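Local coordinates for thyroid hormone-inducible hepatic protein (Mus musculus, PDB 3ONT) that helps to regulate lipogenesis, especially in lactating mammary gland, forms homodimers, and may do so by binding the related protein MID1IP1, at residues Val42-Pro47 with Pro56-Tyr61; Lys66-Glu71 with Asp114-Phe119. All coordinates share one frame; numbering follows the deposited sequence.

From the N terminus, the chain runs through helix 15-32 into a long loop that holds residues 42-47. Interaction 1 closes this loop: it folds back on residues 56-61, where helix 58-73 begins, nine residues further on. Interaction 2 opens only after interaction 1 has closed, so the two follow in series and neither nest nor cross. It spans a much longer stretch, part of it not modelled, and joins residues 66-71 of helix 58-73 to the start of helix 115-147. Helix 58-73 is common to both. The two centres lie about 17 Å apart, and both contacts also touch the second subunit of the homodimer.

Interaction 1: Val42-Pro47 with Pro56-Tyr61; sequences VQLSGP and PDLYTY
Val-42 and Leu-58 are joined by a backbone hydrogen bond, Leu-58 N to Val-42 O at 2.9 Å, which is nearly straight at 165°. It ties the loop to the first turn of helix 58-73. The side chains of the same two residues lie side by side and point the same way, with Val-42 CG1 3.6 Å from Leu-58 CD2.

Leu-44 lies against the helix start with its two methyls and CG. With CG anti to the carbonyl carbon (chi1 -72°), CG lies beside the Asp-57 carbonyl carbon. CD1 lies 3.5 Å from Pro-56 O, and CD2 lies 3.7 Å from Tyr-61 CB. An alanine in place of Leu-44 would probably open a gap beside Tyr-61 CB and the Pro-56 carbonyl.

Asp-57 is the N-cap of the helix. Its OD2 accepts from Thr-60 N at 3.1 Å, the capping bond. The same OD2 takes Thr-60 OG1 at 3.0 Å, from above the carboxylate plane. OD1 accepts from Asp-41 N, so the cap also holds the loop just before Val-42.

The contact thus fastens the loop between helices 15-32 and 58-73 to the N-terminal end of the latter. Tyr-61 OH bonds Glu-112 of helix 110-113. Val-42 and Leu-58 pack on Met-147 and Val-140 of the second subunit, respectively.

Interaction 2: Lys66-Glu71 with Asp114-Phe119; sequences KSICVE and DLEAQF
Ser-67 and Glu-116 form the hydrogen bond between the two segments. Ser-67 OG donates to Glu-116 OE2 at 2.7 Å. The oxygen is met on its syn side, with the donor 35° out of the carboxylate plane. Glu-116 CG is anti to the backbone N, and the chain beyond it is extended, which carries the carboxylate across to the serine.

The apolar contacts centre on Ile-68. Its two branches have different partners. CD1 lies 3.9 Å from Glu-116 CA, and CG1 lies 4.1 Å from Glu-116 CG, so the aliphatic stem of the glutamate serves as a packing surface. CG2 sits over the centre of one face of the Phe-119 ring. It is 4.0 Å from the ring centroid and only 11° off the ring normal, a CH-pi contact.

Glu-71 brings a second carboxylate to the contact. Its OE1 approaches the edge of the same ring, near the ring plane, 4.1 Å from Phe-119 CE2. Glu-71 OE1 is also 4.8 Å from Glu-116 OE2. If both are ionised, their like charges would probably repel, and the serine hydroxyl would partly offset the charge on Glu-116.

The two helix segments run nearly parallel, 16° apart, with their axes 10.6 Å from each other at closest approach. Ile-68 also touches Tyr-22 of helix 15-32, so three helices of the bundle meet here. Leu-133 and Leu-126 of the second subunit pack on Ile-68 and Phe-119 respectively, which brings the homodimer interface up to this helix pair.

Interaction 1: Val42-Pro47 with Pro56-Tyr61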
ATOM      1  N   VAL A  42       0.330  31.468   3.348  1.00 53.82           N
ATOM      2  CA  VAL A  42      -0.434  31.056   4.523  1.00 55.39           C
ATOM      3  C   VAL A  42       0.442  30.013   5.161  1.00 59.62           C
ATOM      4  O   VAL A  42       0.783  29.009   4.521  1.00 58.00           O
ATOM      5  CB  VAL A  42      -1.808  30.450   4.174  1.00 53.64           C
ATOM      6  CG1 VAL A  42      -2.463  29.849   5.416  1.00 52.30           C
ATOM      7  CG2 VAL A  42      -2.720  31.495   3.548  1.00 50.65           C
ATOM      8  N   GLN A  43       0.836  30.278   6.409  1.00 65.83           N
ATOM      9  CA  GLN A  43       1.779  29.417   7.114  1.00 71.56           C
ATOM     10  C   GLN A  43       1.219  28.056   7.492  1.00 73.32           C
ATOM     11  O   GLN A  43       0.030  27.911   7.797  1.00 72.54           O
ATOM     12  CB  GLN A  43       2.406  30.127   8.314  1.00 75.42           C
ATOM     13  CG  GLN A  43       3.587  31.029   7.926  1.00 80.02           C
ATOM     14  CD  GLN A  43       4.352  30.558   6.663  1.00 81.18           C
ATOM     15  OE1 GLN A  43       4.766  31.394   5.845  1.00 80.39           O
ATOM     16  NE2 GLN A  43       4.534  29.216   6.499  1.00 81.80           N
ATOM     17  N   LEU A  44       2.089  27.058   7.428  1.00 77.21           N
ATOM     18  CA  LEU A  44       1.732  25.687   7.777  1.00 80.99           C
ATOM     19  C   LEU A  44       1.581  25.516   9.292  1.00 86.39           C
ATOM     20  O   LEU A  44       0.654  24.842   9.750  1.00 86.08           O
ATOM     21  CB  LEU A  44       2.786  24.721   7.233  1.00 80.67           C
ATOM     22  CG  LEU A  44       2.756  24.541   5.722  1.00 77.49           C
ATOM     23  CD1 LEU A  44       4.015  23.864   5.217  1.00 79.02           C
ATOM     24  CD2 LEU A  44       1.542  23.741   5.370  1.00 75.72           C
ATOM     25  N   SER A  45       2.485  26.159  10.044  1.00 92.77           N
ATOM     26  CA  SER A  45       2.567  26.092  11.521  1.00 99.85           C
ATOM     27  C   SER A  45       1.251  26.384  12.271  1.00102.62           C
ATOM     28  O   SER A  45       1.152  26.129  13.482  1.00105.82           O
ATOM     29  CB  SER A  45       3.652  27.058  12.046  1.00102.42           C
ATOM     30  OG  SER A  45       4.760  27.165  11.167  1.00102.65           O
ATOM     31  N   GLY A  46       0.256  26.917  11.553  1.00102.59           N
ATOM     32  CA  GLY A  46      -0.947  27.472  12.177  1.00105.89           C
ATOM     33  C   GLY A  46      -0.661  28.917  12.577  1.00109.44           C
ATOM     34  O   GLY A  46      -0.304  29.190  13.742  1.00112.29           O
ATOM     35  N   PRO A  47      -0.863  29.854  11.620  1.00108.81           N
ATOM     36  CA  PRO A  47      -0.330  31.216  11.594  1.00110.11           C
ATOM     37  C   PRO A  47       0.711  31.523  12.675  1.00114.48           C
ATOM     38  O   PRO A  47       1.913  31.340  12.444  1.00115.83           O
ATOM     39  CB  PRO A  47      -1.596  32.058  11.767  1.00109.82           C
ATOM     40  CG  PRO A  47      -2.714  31.187  11.060  1.00107.66           C
ATOM     41  CD  PRO A  47      -2.092  29.800  10.805  1.00106.82           C
ATOM     42  N   PRO A  56       8.328  26.366   2.618  1.00 84.15           N
ATOM     43  CA  PRO A  56       7.028  25.751   2.332  1.00 77.99           C
ATOM     44  C   PRO A  56       5.833  26.356   3.085  1.00 72.91           C
ATOM     45  O   PRO A  56       5.915  26.627   4.292  1.00 74.02           O
ATOM     46  CB  PRO A  56       7.235  24.316   2.795  1.00 79.30           C
ATOM     47  CG  PRO A  56       8.666  24.059   2.486  1.00 83.26           C
ATOM     48  CD  PRO A  56       9.390  25.349   2.729  1.00 85.97           C
ATOM     49  N   ASP A  57       4.732  26.549   2.361  1.00 66.19           N
ATOM     50  CA  ASP A  57       3.491  27.068   2.925  1.00 60.94           C
ATOM     51  C   ASP A  57       2.295  26.186   2.558  1.00 57.16           C
ATOM     52  O   ASP A  57       2.447  25.097   1.990  1.00 55.38           O
ATOM     53  CB  ASP A  57       3.251  28.500   2.440  1.00 60.42           C
ATOM     54  CG  ASP A  57       3.239  28.626   0.893  1.00 60.93           C
ATOM     55  OD1 ASP A  57       3.440  29.758   0.384  1.00 61.34           O
ATOM     56  OD2 ASP A  57       3.030  27.616   0.172  1.00 59.41           O
ATOM     57  N   LEU A  58       1.099  26.689   2.846  1.00 54.42           N
ATOM     58  CA  LEU A  58      -0.139  25.991   2.537  1.00 51.29           C
ATOM     59  C   LEU A  58      -0.282  25.648   1.056  1.00 51.06           C
ATOM     60  O   LEU A  58      -0.814  24.594   0.718  1.00 52.58           O
ATOM     61  CB  LEU A  58      -1.333  26.804   3.003  1.00 49.85           C
ATOM     62  CG  LEU A  58      -2.599  25.977   3.184  1.00 50.79           C
ATOM     63  CD1 LEU A  58      -2.305  24.682   3.975  1.00 49.90           C
ATOM     64  CD2 LEU A  58      -3.690  26.803   3.861  1.00 49.26           C
ATOM     65  N   TYR A  59       0.186  26.511   0.159  1.00 49.51           N
ATOM     66  CA  TYR A  59       0.109  26.170  -1.249  1.00 47.30           C
ATOM     67  C   TYR A  59       0.981  24.961  -1.600  1.00 48.20           C
ATOM     68  O   TYR A  59       0.584  24.125  -2.433  1.00 49.86           O
ATOM     69  CB  TYR A  59       0.419  27.371  -2.143  1.00 47.02           C
ATOM     70  CG  TYR A  59       0.461  27.011  -3.609  1.00 46.18           C
ATOM     71  CD1 TYR A  59      -0.708  26.949  -4.367  1.00 45.40           C
ATOM     72  CD2 TYR A  59       1.672  26.695  -4.231  1.00 46.80           C
ATOM     73  CE1 TYR A  59      -0.667  26.600  -5.703  1.00 46.29           C
ATOM     74  CE2 TYR A  59       1.723  26.340  -5.558  1.00 46.71           C
ATOM     75  CZ  TYR A  59       0.557  26.298  -6.291  1.00 47.53           C
ATOM     76  OH  TYR A  59       0.619  25.946  -7.620  1.00 49.96           O
ATOM     77  N   THR A  60       2.152  24.856  -0.977  1.00 47.77           N
ATOM     78  CA  THR A  60       3.047  23.727  -1.190  1.00 48.62           C
ATOM     79  C   THR A  60       2.367  22.444  -0.716  1.00 50.13           C
ATOM     80  O   THR A  60       2.486  21.382  -1.336  1.00 50.65           O
ATOM     81  CB  THR A  60       4.338  23.894  -0.380  1.00 50.07           C
ATOM     82  OG1 THR A  60       4.808  25.240  -0.511  1.00 50.72           O
ATOM     83  CG2 THR A  60       5.422  22.926  -0.846  1.00 49.37           C
ATOM     84  N   TYR A  61       1.636  22.563   0.386  1.00 50.40           N
ATOM     85  CA  TYR A  61       0.983  21.444   0.994  1.00 51.26           C
ATOM     86  C   TYR A  61      -0.188  20.963   0.144  1.00 51.43           C
ATOM     87  O   TYR A  61      -0.325  19.766  -0.152  1.00 54.03           O
ATOM     88  CB  TYR A  61       0.494  21.851   2.369  1.00 53.20           C
ATOM     89  CG  TYR A  61       0.087  20.685   3.196  1.00 56.07           C
ATOM     90  CD1 TYR A  61       1.037  19.789   3.674  1.00 57.85           C
ATOM     91  CD2 TYR A  61      -1.250  20.460   3.495  1.00 57.25           C
ATOM     92  CE1 TYR A  61       0.665  18.704   4.433  1.00 60.07           C
ATOM     93  CE2 TYR A  61      -1.635  19.362   4.256  1.00 59.46           C
ATOM     94  CZ  TYR A  61      -0.674  18.497   4.714  1.00 59.92           C
ATOM     95  OH  TYR A  61      -1.048  17.421   5.464  1.00 63.21           O
TER

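Interaction 2: Lys66-Glu71 with Asp114-Phe119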
ATOM      1  N   LYS A  66      -2.516  17.087  -3.781  1.00 52.67           N
ATOM      2  CA  LYS A  66      -2.926  16.791  -5.150  1.00 54.36           C
ATOM      3  C   LYS A  66      -2.019  15.766  -5.780  1.00 55.77           C
ATOM      4  O   LYS A  66      -2.453  14.893  -6.541  1.00 58.15           O
ATOM      5  CB  LYS A  66      -2.937  18.048  -6.003  1.00 55.19           C
ATOM      6  CG  LYS A  66      -4.195  18.886  -5.818  1.00 56.43           C
ATOM      7  CD  LYS A  66      -3.921  20.357  -6.084  1.00 58.62           C
ATOM      8  CE  LYS A  66      -3.758  20.707  -7.567  1.00 61.26           C
ATOM      9  NZ  LYS A  66      -2.802  21.851  -7.652  1.00 63.54           N
ATOM     10  N   SER A  67      -0.748  15.851  -5.444  1.00 55.90           N
ATOM     11  CA  SER A  67       0.233  15.015  -6.101  1.00 57.26           C
ATOM     12  C   SER A  67       0.104  13.542  -5.660  1.00 57.39           C
ATOM     13  O   SER A  67       0.220  12.614  -6.467  1.00 58.91           O
ATOM     14  CB  SER A  67       1.609  15.579  -5.830  1.00 56.80           C
ATOM     15  OG  SER A  67       2.572  14.757  -6.416  1.00 61.39           O
ATOM     16  N   ILE A  68      -0.157  13.341  -4.376  1.00 56.19           N
ATOM     17  CA  ILE A  68      -0.419  12.024  -3.841  1.00 55.78           C
ATOM     18  C   ILE A  68      -1.737  11.497  -4.407  1.00 57.87           C
ATOM     19  O   ILE A  68      -1.837  10.338  -4.802  1.00 58.77           O
ATOM     20  CB  ILE A  68      -0.459  12.081  -2.322  1.00 54.26           C
ATOM     21  CG1 ILE A  68       0.954  12.338  -1.792  1.00 52.73           C
ATOM     22  CG2 ILE A  68      -1.086  10.812  -1.752  1.00 53.66           C
ATOM     23  CD1 ILE A  68       1.028  12.472  -0.312  1.00 51.68           C
ATOM     24  N   CYS A  69      -2.739  12.359  -4.493  1.00 59.52           N
ATOM     25  CA  CYS A  69      -4.005  11.960  -5.082  1.00 61.17           C
ATOM     26  C   CYS A  69      -3.869  11.462  -6.520  1.00 63.50           C
ATOM     27  O   CYS A  69      -4.569  10.537  -6.925  1.00 64.36           O
ATOM     28  CB  CYS A  69      -5.007  13.094  -5.018  1.00 61.50           C
ATOM     29  SG  CYS A  69      -6.619  12.587  -5.574  1.00 63.70           S
ATOM     30  N   VAL A  70      -2.978  12.067  -7.299  1.00 65.66           N
ATOM     31  CA  VAL A  70      -2.753  11.611  -8.682  1.00 68.57           C
ATOM     32  C   VAL A  70      -2.241  10.163  -8.685  1.00 70.37           C
ATOM     33  O   VAL A  70      -2.563   9.377  -9.577  1.00 72.18           O
ATOM     34  CB  VAL A  70      -1.800  12.562  -9.470  1.00 69.16           C
ATOM     35  CG1 VAL A  70      -1.269  11.904 -10.738  1.00 70.37           C
ATOM     36  CG2 VAL A  70      -2.507  13.872  -9.802  1.00 68.24           C
ATOM     37  N   GLU A  71      -1.463   9.805  -7.668  1.00 70.68           N
ATOM     38  CA  GLU A  71      -0.943   8.450  -7.574  1.00 72.21           C
ATOM     39  C   GLU A  71      -1.978   7.454  -7.047  1.00 70.93           C
ATOM     40  O   GLU A  71      -2.044   6.323  -7.509  1.00 72.21           O
ATOM     41  CB  GLU A  71       0.364   8.428  -6.798  1.00 73.38           C
ATOM     42  CG  GLU A  71       1.527   8.738  -7.737  1.00 81.31           C
ATOM     43  CD  GLU A  71       2.855   9.055  -7.042  1.00 84.42           C
ATOM     44  OE1 GLU A  71       2.881   9.350  -5.809  1.00 85.43           O
ATOM     45  OE2 GLU A  71       3.890   9.008  -7.761  1.00 88.12           O
ATOM     46  N   ASP A 114       7.696  15.218   4.236  1.00 61.61           N
ATOM     47  CA  ASP A 114       8.325  13.956   3.867  1.00 60.93           C
ATOM     48  C   ASP A 114       7.278  12.892   3.549  1.00 58.24           C
ATOM     49  O   ASP A 114       7.614  11.831   3.031  1.00 57.08           O
ATOM     50  CB  ASP A 114       9.261  13.473   4.961  1.00 62.77           C
ATOM     51  CG  ASP A 114      10.535  14.281   5.033  1.00 66.58           C
ATOM     52  OD1 ASP A 114      11.317  14.046   5.987  1.00 69.39           O
ATOM     53  OD2 ASP A 114      10.764  15.148   4.149  1.00 66.62           O
ATOM     54  N   LEU A 115       6.012  13.207   3.826  1.00 30.67           N
ATOM     55  CA  LEU A 115       4.922  12.254   3.653  1.00 56.11           C
ATOM     56  C   LEU A 115       4.767  11.734   2.233  1.00 56.00           C
ATOM     57  O   LEU A 115       4.470  10.558   2.049  1.00 56.65           O
ATOM     58  CB  LEU A 115       3.598  12.799   4.194  1.00 56.19           C
ATOM     59  CG  LEU A 115       3.409  12.743   5.720  1.00 56.81           C
ATOM     60  CD1 LEU A 115       1.949  12.881   6.084  1.00 57.58           C
ATOM     61  CD2 LEU A 115       3.929  11.458   6.316  1.00 56.40           C
ATOM     62  N   GLU A 116       4.966  12.585   1.232  1.00 55.81           N
ATOM     63  CA  GLU A 116       4.876  12.120  -0.159  1.00 56.11           C
ATOM     64  C   GLU A 116       5.956  11.070  -0.464  1.00 55.31           C
ATOM     65  O   GLU A 116       5.674  10.052  -1.109  1.00 56.18           O
ATOM     66  CB  GLU A 116       4.926  13.288  -1.161  1.00 58.00           C
ATOM     67  CG  GLU A 116       4.883  12.864  -2.633  1.00 61.03           C
ATOM     68  CD  GLU A 116       4.776  14.035  -3.634  1.00 65.29           C
ATOM     69  OE1 GLU A 116       5.034  15.211  -3.269  1.00 65.75           O
ATOM     70  OE2 GLU A 116       4.433  13.763  -4.809  1.00 67.71           O
ATOM     71  N   ALA A 117       7.174  11.314   0.018  1.00 26.03           N
ATOM     72  CA  ALA A 117       8.304  10.408  -0.187  1.00 53.92           C
ATOM     73  C   ALA A 117       8.095   9.083   0.549  1.00 53.42           C
ATOM     74  O   ALA A 117       8.347   8.016  -0.003  1.00 53.05           O
ATOM     75  CB  ALA A 117       9.574  11.063   0.272  1.00 53.72           C
ATOM     76  N   GLN A 118       7.636   9.176   1.792  1.00 53.57           N
ATOM     77  CA  GLN A 118       7.304   8.016   2.603  1.00 55.33           C
ATOM     78  C   GLN A 118       6.190   7.199   1.942  1.00 54.86           C
ATOM     79  O   GLN A 118       6.329   5.986   1.766  1.00 55.59           O
ATOM     80  CB  GLN A 118       6.933   8.445   4.028  1.00 55.57           C
ATOM     81  CG  GLN A 118       8.143   8.991   4.798  1.00 58.82           C
ATOM     82  CD  GLN A 118       7.796   9.584   6.179  1.00 61.33           C
ATOM     83  OE1 GLN A 118       6.770   9.247   6.796  1.00 61.46           O
ATOM     84  NE2 GLN A 118       8.672  10.467   6.673  1.00 63.64           N
ATOM     85  N   PHE A 119       5.124   7.881   1.529  1.00 54.07           N
ATOM     86  CA  PHE A 119       4.004   7.252   0.850  1.00 53.94           C
ATOM     87  C   PHE A 119       4.538   6.470  -0.326  1.00 55.46           C
ATOM     88  O   PHE A 119       4.246   5.282  -0.487  1.00 56.49           O
ATOM     89  CB  PHE A 119       3.003   8.313   0.383  1.00 54.22           C
ATOM     90  CG  PHE A 119       1.920   7.783  -0.516  1.00 55.31           C
ATOM     91  CD1 PHE A 119       0.812   7.111   0.018  1.00 56.27           C
ATOM     92  CD2 PHE A 119       1.975   7.987  -1.892  1.00 57.29           C
ATOM     93  CE1 PHE A 119      -0.224   6.615  -0.815  1.00 57.53           C
ATOM     94  CE2 PHE A 119       0.947   7.497  -2.742  1.00 59.28           C
ATOM     95  CZ  PHE A 119      -0.149   6.808  -2.197  1.00 58.48           C
TER